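Local coordinates for protein VMB-1 (PDB 6JV4) that probably hydrolyses beta-lactam antibiotics to substituted beta-amino acids, acting as a zinc-dependent subclass B1 metallo-beta-lactamase, at residues Asn148-Leu153 with Gly162-Ser167; His50-Pro55 with Ile158-Cys163; Gln63-Ile68 with Pro92-Leu97. All coordinates share one frame; numbering follows the deposited sequence.

Contact 1. Residues Asn148-Leu153 with Gly162-Ser167; sequences NIVVWL and GCFVKS. With ZN (zinc ion), chain F.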
loop_
_atom_site.group_PDB
_atom_site.type_symbol
_atom_site.label_atom_id
_atom_site.label_comp_id
_atom_site.label_asym_id
_atom_site.label_seq_id
_atom_site.Cartn_x
_atom_site.Cartn_y
_atom_site.Cartn_z
ATOM N N ASN A 148 3.952 -5.207 -7.295
ATOM C CA ASN A 148 3.050 -4.220 -6.661
ATOM C C ASN A 148 1.572 -4.616 -6.874
ATOM O O ASN A 148 1.193 -4.973 -8.028
ATOM C CB ASN A 148 3.358 -2.778 -7.097
ATOM C CG ASN A 148 3.438 -2.516 -8.585
ATOM O OD1 ASN A 148 2.830 -3.261 -9.430
ATOM N ND2 ASN A 148 4.196 -1.513 -8.926
ATOM N N ILE A 149 0.767 -4.560 -5.817
ATOM C CA ILE A 149 -0.707 -4.738 -5.897
ATOM C C ILE A 149 -1.408 -3.473 -5.451
ATOM O O ILE A 149 -0.842 -2.638 -4.730
ATOM C CB ILE A 149 -1.140 -5.942 -5.018
ATOM C CG1 ILE A 149 -0.627 -5.846 -3.598
ATOM C CG2 ILE A 149 -0.699 -7.246 -5.673
ATOM C CD1 ILE A 149 -1.285 -6.814 -2.622
ATOM N N VAL A 150 -2.682 -3.356 -5.836
ATOM C CA VAL A 150 -3.551 -2.297 -5.307
ATOM C C VAL A 150 -4.667 -2.976 -4.509
ATOM O O VAL A 150 -4.921 -4.184 -4.688
ATOM C CB VAL A 150 -4.090 -1.402 -6.434
ATOM C CG1 VAL A 150 -2.949 -0.732 -7.198
ATOM C CG2 VAL A 150 -5.044 -2.154 -7.356
ATOM N N VAL A 151 -5.317 -2.177 -3.688
ATOM C CA VAL A 151 -6.396 -2.711 -2.832
ATOM C C VAL A 151 -7.586 -1.788 -2.982
ATOM O O VAL A 151 -7.435 -0.583 -2.774
ATOM C CB VAL A 151 -5.964 -2.866 -1.376
ATOM C CG1 VAL A 151 -7.076 -3.556 -0.584
ATOM C CG2 VAL A 151 -4.643 -3.623 -1.275
ATOM N N TRP A 152 -8.724 -2.362 -3.349
ATOM C CA TRP A 152 -9.993 -1.645 -3.562
ATOM C C TRP A 152 -10.945 -1.838 -2.406
ATOM O O TRP A 152 -11.090 -2.959 -1.978
ATOM C CB TRP A 152 -10.631 -2.179 -4.841
ATOM C CG TRP A 152 -11.982 -1.633 -5.205
ATOM C CD1 TRP A 152 -13.083 -2.407 -5.431
ATOM C CD2 TRP A 152 -12.369 -0.284 -5.536
ATOM N NE1 TRP A 152 -14.137 -1.634 -5.853
ATOM C CE2 TRP A 152 -13.733 -0.322 -5.907
ATOM C CE3 TRP A 152 -11.720 0.960 -5.562
ATOM C CZ2 TRP A 152 -14.412 0.808 -6.368
ATOM C CZ3 TRP A 152 -12.405 2.084 -5.956
ATOM C CH2 TRP A 152 -13.746 2.017 -6.370
ATOM N N LEU A 153 -11.532 -0.749 -1.914
ATOM C CA LEU A 153 -12.513 -0.785 -0.811
ATOM C C LEU A 153 -13.846 -0.404 -1.450
ATOM O O LEU A 153 -14.116 0.771 -1.648
ATOM C CB LEU A 153 -12.093 0.202 0.274
ATOM C CG LEU A 153 -10.682 0.035 0.822
ATOM C CD1 LEU A 153 -10.418 1.011 1.981
ATOM C CD2 LEU A 153 -10.394 -1.372 1.226
ATOM N N GLY A 162 -0.841 2.412 -3.333
ATOM C CA GLY A 162 0.510 2.131 -2.864
ATOM C C GLY A 162 1.538 2.772 -3.760
ATOM O O GLY A 162 1.232 3.786 -4.460
ATOM N N CYS A 163 2.742 2.231 -3.804
ATOM C CA CYS A 163 3.821 2.912 -4.547
ATOM C C CYS A 163 3.691 2.788 -6.060
ATOM O O CYS A 163 4.426 3.472 -6.765
ATOM C CB CYS A 163 5.172 2.479 -4.030
ATOM S SG CYS A 163 5.348 3.071 -2.321
ATOM N N PHE A 164 2.751 1.973 -6.555
ATOM C CA PHE A 164 2.354 1.927 -7.967
ATOM C C PHE A 164 1.718 3.242 -8.406
ATOM O O PHE A 164 1.685 3.485 -9.671
ATOM C CB PHE A 164 1.347 0.795 -8.098
ATOM C CG PHE A 164 0.817 0.508 -9.475
ATOM C CD1 PHE A 164 1.628 -0.092 -10.424
ATOM C CD2 PHE A 164 -0.506 0.788 -9.787
ATOM C CE1 PHE A 164 1.141 -0.398 -11.679
ATOM C CE2 PHE A 164 -0.965 0.548 -11.073
ATOM C CZ PHE A 164 -0.161 -0.081 -12.002
ATOM N N VAL A 165 1.174 4.024 -7.478
ATOM C CA VAL A 165 0.521 5.325 -7.828
ATOM C C VAL A 165 1.329 6.468 -7.204
ATOM O O VAL A 165 1.589 6.459 -5.989
ATOM C CB VAL A 165 -0.953 5.372 -7.405
ATOM C CG1 VAL A 165 -1.600 6.706 -7.738
ATOM C CG2 VAL A 165 -1.705 4.187 -8.007
ATOM N N LYS A 166 1.701 7.439 -8.044
ATOM C CA LYS A 166 2.396 8.655 -7.567
ATOM C C LYS A 166 1.348 9.717 -7.223
ATOM O O LYS A 166 0.218 9.677 -7.714
ATOM C CB LYS A 166 3.337 9.183 -8.660
ATOM C CG LYS A 166 4.329 8.171 -9.209
ATOM C CD LYS A 166 5.195 7.520 -8.135
ATOM C CE LYS A 166 6.180 8.444 -7.461
ATOM N NZ LYS A 166 7.085 7.682 -6.554
ATOM N N SER A 167 1.752 10.691 -6.439
ATOM C CA SER A 167 0.866 11.816 -6.122
ATOM C C SER A 167 0.774 12.722 -7.346
ATOM O O SER A 167 1.637 12.710 -8.214
ATOM C CB SER A 167 1.341 12.583 -4.912
ATOM O OG SER A 167 2.493 13.342 -5.249
HETATM ZN ZN ZN F . 7.496 3.779 -1.692
#
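N148 and F164 form the tight side of this contact: the flat end of the N148 side chain lies against the CD1 side of the phenyl ring, with its CG 3.5 Å from F164 CD1. The two flat groups are turned 73° apart, so they meet nearly crosswise rather than as a stack. F164 gets there because its CG lies anti to the backbone N (chi1 -178°), which carries the ring out from the turn toward N148 and V150. The looser side belongs to V150, whose methyl CG1 approaches the ring obliquely, 3.9 Å from F164 CD2; compact and branched, valine offers this methyl without a polar group to satisfy. Both sides are buried; helix 184-194 packs on F164 too, with W184 stacked on its ring. A type I turn from G162 to V165, closed by V165 N to G162 O at 3.0 Å, sets the course of the second segment; the positive phi of G162 suits glycine. Within that turn C163 sends its SG the other way, to a zinc ion 2.4 Å off that D86 and H205 also bind. With no hydrogen bond between the segments, van der Waals packing of an amide and a valine methyl against one ring joins them, next to the turn that brings C163 to the zinc.

Contact 2. Residues His50-Pro55 with Ile158-Cys163; sequences HMIDTP and ILFGGC. With ZN (zinc ion), chain F.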
loop_
_atom_site.group_PDB
_atom_site.type_symbol
_atom_site.label_atom_id
_atom_site.label_comp_id
_atom_site.label_asym_id
_atom_site.label_seq_id
_atom_site.Cartn_x
_atom_site.Cartn_y
_atom_site.Cartn_z
ATOM N N HIS A 50 -7.764 -4.314 10.181
ATOM C CA HIS A 50 -6.840 -4.879 9.190
ATOM C C HIS A 50 -5.917 -3.780 8.709
ATOM O O HIS A 50 -6.393 -2.651 8.537
ATOM C CB HIS A 50 -7.637 -5.462 8.043
ATOM C CG HIS A 50 -8.642 -6.479 8.460
ATOM N ND1 HIS A 50 -8.352 -7.821 8.438
ATOM C CD2 HIS A 50 -9.931 -6.364 8.851
ATOM C CE1 HIS A 50 -9.443 -8.497 8.801
ATOM N NE2 HIS A 50 -10.410 -7.634 9.043
ATOM N N MET A 51 -4.645 -4.083 8.551
ATOM C CA MET A 51 -3.677 -3.105 7.989
ATOM C C MET A 51 -3.494 -3.343 6.501
ATOM O O MET A 51 -3.361 -4.520 6.071
ATOM C CB MET A 51 -2.306 -3.209 8.663
ATOM C CG MET A 51 -2.318 -2.827 10.060
ATOM S SD MET A 51 -0.562 -2.875 10.627
ATOM C CE MET A 51 -0.908 -2.990 12.375
ATOM N N ILE A 52 -3.369 -2.258 5.747
ATOM C CA ILE A 52 -2.882 -2.249 4.360
ATOM C C ILE A 52 -1.549 -1.495 4.404
ATOM O O ILE A 52 -1.597 -0.290 4.645
ATOM C CB ILE A 52 -3.918 -1.631 3.403
ATOM C CG1 ILE A 52 -5.230 -2.438 3.420
ATOM C CG2 ILE A 52 -3.319 -1.531 2.013
ATOM C CD1 ILE A 52 -6.309 -1.774 2.622
ATOM N N ASP A 53 -0.456 -2.243 4.292
ATOM C CA ASP A 53 0.935 -1.798 4.532
ATOM C C ASP A 53 1.138 -1.590 6.044
ATOM O O ASP A 53 0.203 -1.242 6.773
ATOM C CB ASP A 53 1.345 -0.602 3.683
ATOM C CG ASP A 53 1.523 -0.896 2.193
ATOM O OD1 ASP A 53 1.337 -2.097 1.757
ATOM O OD2 ASP A 53 2.003 0.049 1.491
ATOM N N THR A 54 2.373 -1.797 6.470
ATOM C CA THR A 54 2.822 -1.393 7.815
ATOM C C THR A 54 3.354 0.035 7.745
ATOM O O THR A 54 3.920 0.472 6.723
ATOM C CB THR A 54 3.827 -2.412 8.374
ATOM O OG1 THR A 54 4.952 -2.545 7.497
ATOM C CG2 THR A 54 3.227 -3.778 8.599
ATOM N N PRO A 55 3.238 0.777 8.861
ATOM C CA PRO A 55 3.984 2.012 9.031
ATOM C C PRO A 55 5.489 1.782 8.805
ATOM O O PRO A 55 5.981 0.666 8.957
ATOM C CB PRO A 55 3.710 2.381 10.493
ATOM C CG PRO A 55 2.330 1.831 10.705
ATOM C CD PRO A 55 2.384 0.472 10.038
ATOM N N ILE A 158 -12.693 3.686 -2.254
ATOM C CA ILE A 158 -11.289 4.088 -1.983
ATOM C C ILE A 158 -10.386 3.087 -2.667
ATOM O O ILE A 158 -10.489 1.871 -2.374
ATOM C CB ILE A 158 -11.006 4.195 -0.495
ATOM C CG1 ILE A 158 -11.833 5.316 0.129
ATOM C CG2 ILE A 158 -9.494 4.361 -0.261
ATOM C CD1 ILE A 158 -11.822 5.329 1.621
ATOM N N LEU A 159 -9.463 3.591 -3.469
ATOM C CA LEU A 159 -8.458 2.714 -4.086
ATOM C C LEU A 159 -7.113 3.007 -3.422
ATOM O O LEU A 159 -6.621 4.163 -3.559
ATOM C CB LEU A 159 -8.368 3.007 -5.583
ATOM C CG LEU A 159 -7.278 2.195 -6.280
ATOM C CD1 LEU A 159 -7.617 0.710 -6.224
ATOM C CD2 LEU A 159 -7.141 2.675 -7.737
ATOM N N PHE A 160 -6.563 2.049 -2.691
ATOM C CA PHE A 160 -5.160 2.131 -2.177
ATOM C C PHE A 160 -4.214 1.733 -3.291
ATOM O O PHE A 160 -4.149 0.579 -3.709
ATOM C CB PHE A 160 -4.906 1.253 -0.951
ATOM C CG PHE A 160 -3.522 1.475 -0.408
ATOM C CD1 PHE A 160 -3.236 2.640 0.278
ATOM C CD2 PHE A 160 -2.511 0.562 -0.644
ATOM C CE1 PHE A 160 -1.954 2.885 0.755
ATOM C CE2 PHE A 160 -1.219 0.819 -0.199
ATOM C CZ PHE A 160 -0.931 1.984 0.483
ATOM N N GLY A 161 -3.536 2.721 -3.863
ATOM C CA GLY A 161 -2.612 2.530 -4.983
ATOM C C GLY A 161 -1.227 2.078 -4.552
ATOM O O GLY A 161 -0.534 1.368 -5.302
ATOM N N GLY A 162 -0.841 2.412 -3.333
ATOM C CA GLY A 162 0.510 2.131 -2.864
ATOM C C GLY A 162 1.538 2.772 -3.760
ATOM O O GLY A 162 1.232 3.786 -4.460
ATOM N N CYS A 163 2.742 2.231 -3.804
ATOM C CA CYS A 163 3.821 2.912 -4.547
ATOM C C CYS A 163 3.691 2.788 -6.060
ATOM O O CYS A 163 4.426 3.472 -6.765
ATOM C CB CYS A 163 5.172 2.479 -4.030
ATOM S SG CYS A 163 5.348 3.071 -2.321
HETATM ZN ZN ZN F . 7.496 3.779 -1.692
#
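The interface between the two beta sheets of the metallo-beta-lactamase sandwich, just beneath the zinc site, is where I52 and D53 meet F160. I52 ends strand 48-52 of one sheet, and F160 belongs to strand 158-162 of the other. The methyl CG2 of I52 sits over a face of the phenyl ring, 4.0 Å from its centroid and 30° off the normal, a CH-pi contact; the same methyl comes within 3.5 Å of F160 CD2. With CG2 anti to the backbone N of I52, this branch rather than the longer CG1 arm meets the ring. The backbone N of G162 lies 3.5 Å above the opposite face, offset toward the rim. At the ring edge is the carboxylate of D53, its OD2 3.7 Å from F160 CZ and its plane 84° from that of the ring. The other oxygen, OD1, is hydrogen-bonded to T81 OG1. A flat aromatic suits this place, offering a face to an aliphatic neighbour and a weakly positive C-H rim to an oxygen. The chemistry implies a division of labour: dispersion joins the sheets at I52, while at D53 the rim can give at most mild electrostatic support to a carboxylate held chiefly by T81.

Contact 3. Residues Gln63-Ile68 with Pro92-Leu97; sequences QLIEWI and PLLNDL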
loop_
_atom_site.group_PDB
_atom_site.type_symbol
_atom_site.label_atom_id
_atom_site.label_comp_id
_atom_site.label_asym_id
_atom_site.label_seq_id
_atom_site.Cartn_x
_atom_site.Cartn_y
_atom_site.Cartn_z
ATOM N N GLN A 63 2.893 1.475 17.793
ATOM C CA GLN A 63 1.950 2.548 18.207
ATOM C C GLN A 63 0.594 2.334 17.517
ATOM O O GLN A 63 -0.474 2.533 18.164
ATOM C CB GLN A 63 2.510 3.921 17.886
ATOM C CG GLN A 63 3.722 4.278 18.750
ATOM C CD GLN A 63 4.543 5.365 18.096
ATOM O OE1 GLN A 63 4.150 5.947 17.093
ATOM N NE2 GLN A 63 5.705 5.685 18.672
ATOM N N LEU A 64 0.627 1.902 16.251
ATOM C CA LEU A 64 -0.633 1.674 15.504
ATOM C C LEU A 64 -1.393 0.507 16.153
ATOM O O LEU A 64 -2.630 0.621 16.307
ATOM C CB LEU A 64 -0.327 1.376 14.036
ATOM C CG LEU A 64 -1.571 1.205 13.160
ATOM C CD1 LEU A 64 -2.490 2.413 13.253
ATOM C CD2 LEU A 64 -1.174 0.923 11.712
ATOM N N ILE A 65 -0.709 -0.572 16.491
ATOM C CA ILE A 65 -1.354 -1.745 17.164
ATOM C C ILE A 65 -1.957 -1.282 18.496
ATOM O O ILE A 65 -3.135 -1.631 18.790
ATOM C CB ILE A 65 -0.347 -2.882 17.327
ATOM C CG1 ILE A 65 -0.053 -3.529 15.969
ATOM C CG2 ILE A 65 -0.800 -3.927 18.348
ATOM C CD1 ILE A 65 1.184 -4.352 15.977
ATOM N N GLU A 66 -1.244 -0.456 19.254
ATOM C CA GLU A 66 -1.770 0.069 20.556
ATOM C C GLU A 66 -3.049 0.862 20.292
ATOM O O GLU A 66 -4.042 0.698 21.042
ATOM C CB GLU A 66 -0.731 0.938 21.283
ATOM C CG GLU A 66 0.414 0.147 21.874
ATOM C CD GLU A 66 1.713 0.910 22.139
ATOM O OE1 GLU A 66 2.777 0.228 22.293
ATOM O OE2 GLU A 66 1.680 2.183 22.191
ATOM N N TRP A 67 -3.055 1.736 19.290
ATOM C CA TRP A 67 -4.226 2.592 18.980
ATOM C C TRP A 67 -5.412 1.734 18.586
ATOM O O TRP A 67 -6.527 2.005 19.094
ATOM C CB TRP A 67 -3.904 3.584 17.874
ATOM C CG TRP A 67 -5.057 4.427 17.445
ATOM C CD1 TRP A 67 -5.452 5.617 17.978
ATOM C CD2 TRP A 67 -5.904 4.195 16.306
ATOM N NE1 TRP A 67 -6.498 6.136 17.257
ATOM C CE2 TRP A 67 -6.808 5.276 16.238
ATOM C CE3 TRP A 67 -6.016 3.162 15.378
ATOM C CZ2 TRP A 67 -7.788 5.371 15.250
ATOM C CZ3 TRP A 67 -6.997 3.246 14.410
ATOM C CH2 TRP A 67 -7.878 4.327 14.358
ATOM N N ILE A 68 -5.187 0.735 17.728
ATOM C CA ILE A 68 -6.275 -0.189 17.291
ATOM C C ILE A 68 -6.874 -0.873 18.526
ATOM O O ILE A 68 -8.106 -0.862 18.671
ATOM C CB ILE A 68 -5.764 -1.196 16.247
ATOM C CG1 ILE A 68 -5.426 -0.473 14.937
ATOM C CG2 ILE A 68 -6.786 -2.306 16.018
ATOM C CD1 ILE A 68 -4.738 -1.363 13.942
ATOM N N PRO A 92 7.952 -9.252 10.212
ATOM C CA PRO A 92 8.457 -10.059 11.311
ATOM C C PRO A 92 7.696 -9.776 12.603
ATOM O O PRO A 92 7.299 -10.740 13.278
ATOM C CB PRO A 92 9.944 -9.680 11.382
ATOM C CG PRO A 92 10.270 -9.267 9.956
ATOM C CD PRO A 92 9.026 -8.526 9.516
ATOM N N LEU A 93 7.496 -8.503 12.941
ATOM C CA LEU A 93 6.745 -8.115 14.153
ATOM C C LEU A 93 5.348 -8.715 14.083
ATOM O O LEU A 93 4.894 -9.270 15.101
ATOM C CB LEU A 93 6.677 -6.595 14.291
ATOM C CG LEU A 93 5.807 -6.111 15.440
ATOM C CD1 LEU A 93 6.395 -6.569 16.795
ATOM C CD2 LEU A 93 5.630 -4.620 15.396
ATOM N N LEU A 94 4.638 -8.557 12.952
ATOM C CA LEU A 94 3.240 -9.051 12.914
ATOM C C LEU A 94 3.238 -10.574 13.032
ATOM O O LEU A 94 2.365 -11.127 13.768
ATOM C CB LEU A 94 2.562 -8.588 11.622
ATOM C CG LEU A 94 2.414 -7.083 11.449
ATOM C CD1 LEU A 94 1.746 -6.746 10.120
ATOM C CD2 LEU A 94 1.647 -6.430 12.560
ATOM N N ASN A 95 4.180 -11.242 12.391
ATOM C CA ASN A 95 4.251 -12.725 12.432
ATOM C C ASN A 95 4.529 -13.149 13.890
ATOM O O ASN A 95 3.854 -14.089 14.371
ATOM C CB ASN A 95 5.269 -13.253 11.435
ATOM C CG ASN A 95 4.774 -13.267 9.995
ATOM O OD1 ASN A 95 3.587 -12.990 9.715
ATOM N ND2 ASN A 95 5.709 -13.514 9.083
ATOM N N ASP A 96 5.413 -12.435 14.568
ATOM C CA ASP A 96 5.720 -12.660 16.014
ATOM C C ASP A 96 4.490 -12.489 16.902
ATOM O O ASP A 96 4.397 -13.296 17.846
ATOM C CB ASP A 96 6.839 -11.755 16.499
ATOM C CG ASP A 96 8.199 -12.208 16.044
ATOM O OD1 ASP A 96 8.291 -13.341 15.554
ATOM O OD2 ASP A 96 9.150 -11.424 16.191
ATOM N N LEU A 97 3.569 -11.557 16.592
ATOM C CA LEU A 97 2.302 -11.303 17.332
ATOM C C LEU A 97 1.186 -12.212 16.828
ATOM O O LEU A 97 0.064 -12.031 17.268
ATOM C CB LEU A 97 1.922 -9.826 17.213
ATOM C CG LEU A 97 2.945 -8.830 17.739
ATOM C CD1 LEU A 97 2.562 -7.400 17.388
ATOM C CD2 LEU A 97 3.122 -8.990 19.245
#
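L97 N is shared by two carbonyl oxygens, 3.0 Å from L93 O and, in a weak bond, 3.1 Å from L94 O, and these bonds hold the backbone of the residue whose side chain comes closest to I65. Three leucines, L93 and L94 in the helix and L97 just past its end, bring methyls to one atom, CD1 of I65. L97 reaches it tip to tip, with 3.6 Å between L97 CD1 and I65 CD1. L94 crosses the isoleucine obliquely: its side chain does not leave the backbone in the direction of the other helix, yet its end comes nearer and puts L94 CD2 4.0 Å from I65 CD1. L93 adds a more distant touch through CD2. On the other side, I65 can span the gap because its outer arm is nearly extended (chi2 163°), carrying CD1 well clear of its own backbone. Isoleucine and leucine suit such a place: their slender, branched ends fill the space between helices without needing any polar partner, and no hydrogen bond crosses here. The seam is partly buried, passing from enclosed I65 and L94 to L97 at the exposed margin. In the fold it joins helix 58-70 to helix 91-96 on the outer side of the seven-stranded sheet. I65 also rests on M51 of strand 48-52, L94 leans on T54 in the loop after that strand, and L64 covers V42 of strand 36-45.

In the fold
Contacts 1 and 2 have centres 7 Å apart and share G162 and C163, so both run into one zinc-binding turn; their strands 150-153 and 158-162 are antiparallel neighbours in the five-stranded sheet. Contact 2 then bridges to strand 48-52 of the seven-stranded sheet. Contact 3 lies farther out, its centre about 16 Å from that of contact 2 and 22 Å from that of contact 1, but its helices still pack on M51, T54 and P55. Along the chain, 50-55 comes first, then both segments of contact 3, then 148-153, 158-163 and 162-167. Together they trace the layered sandwich from outer helices through both sheets toward the metal site.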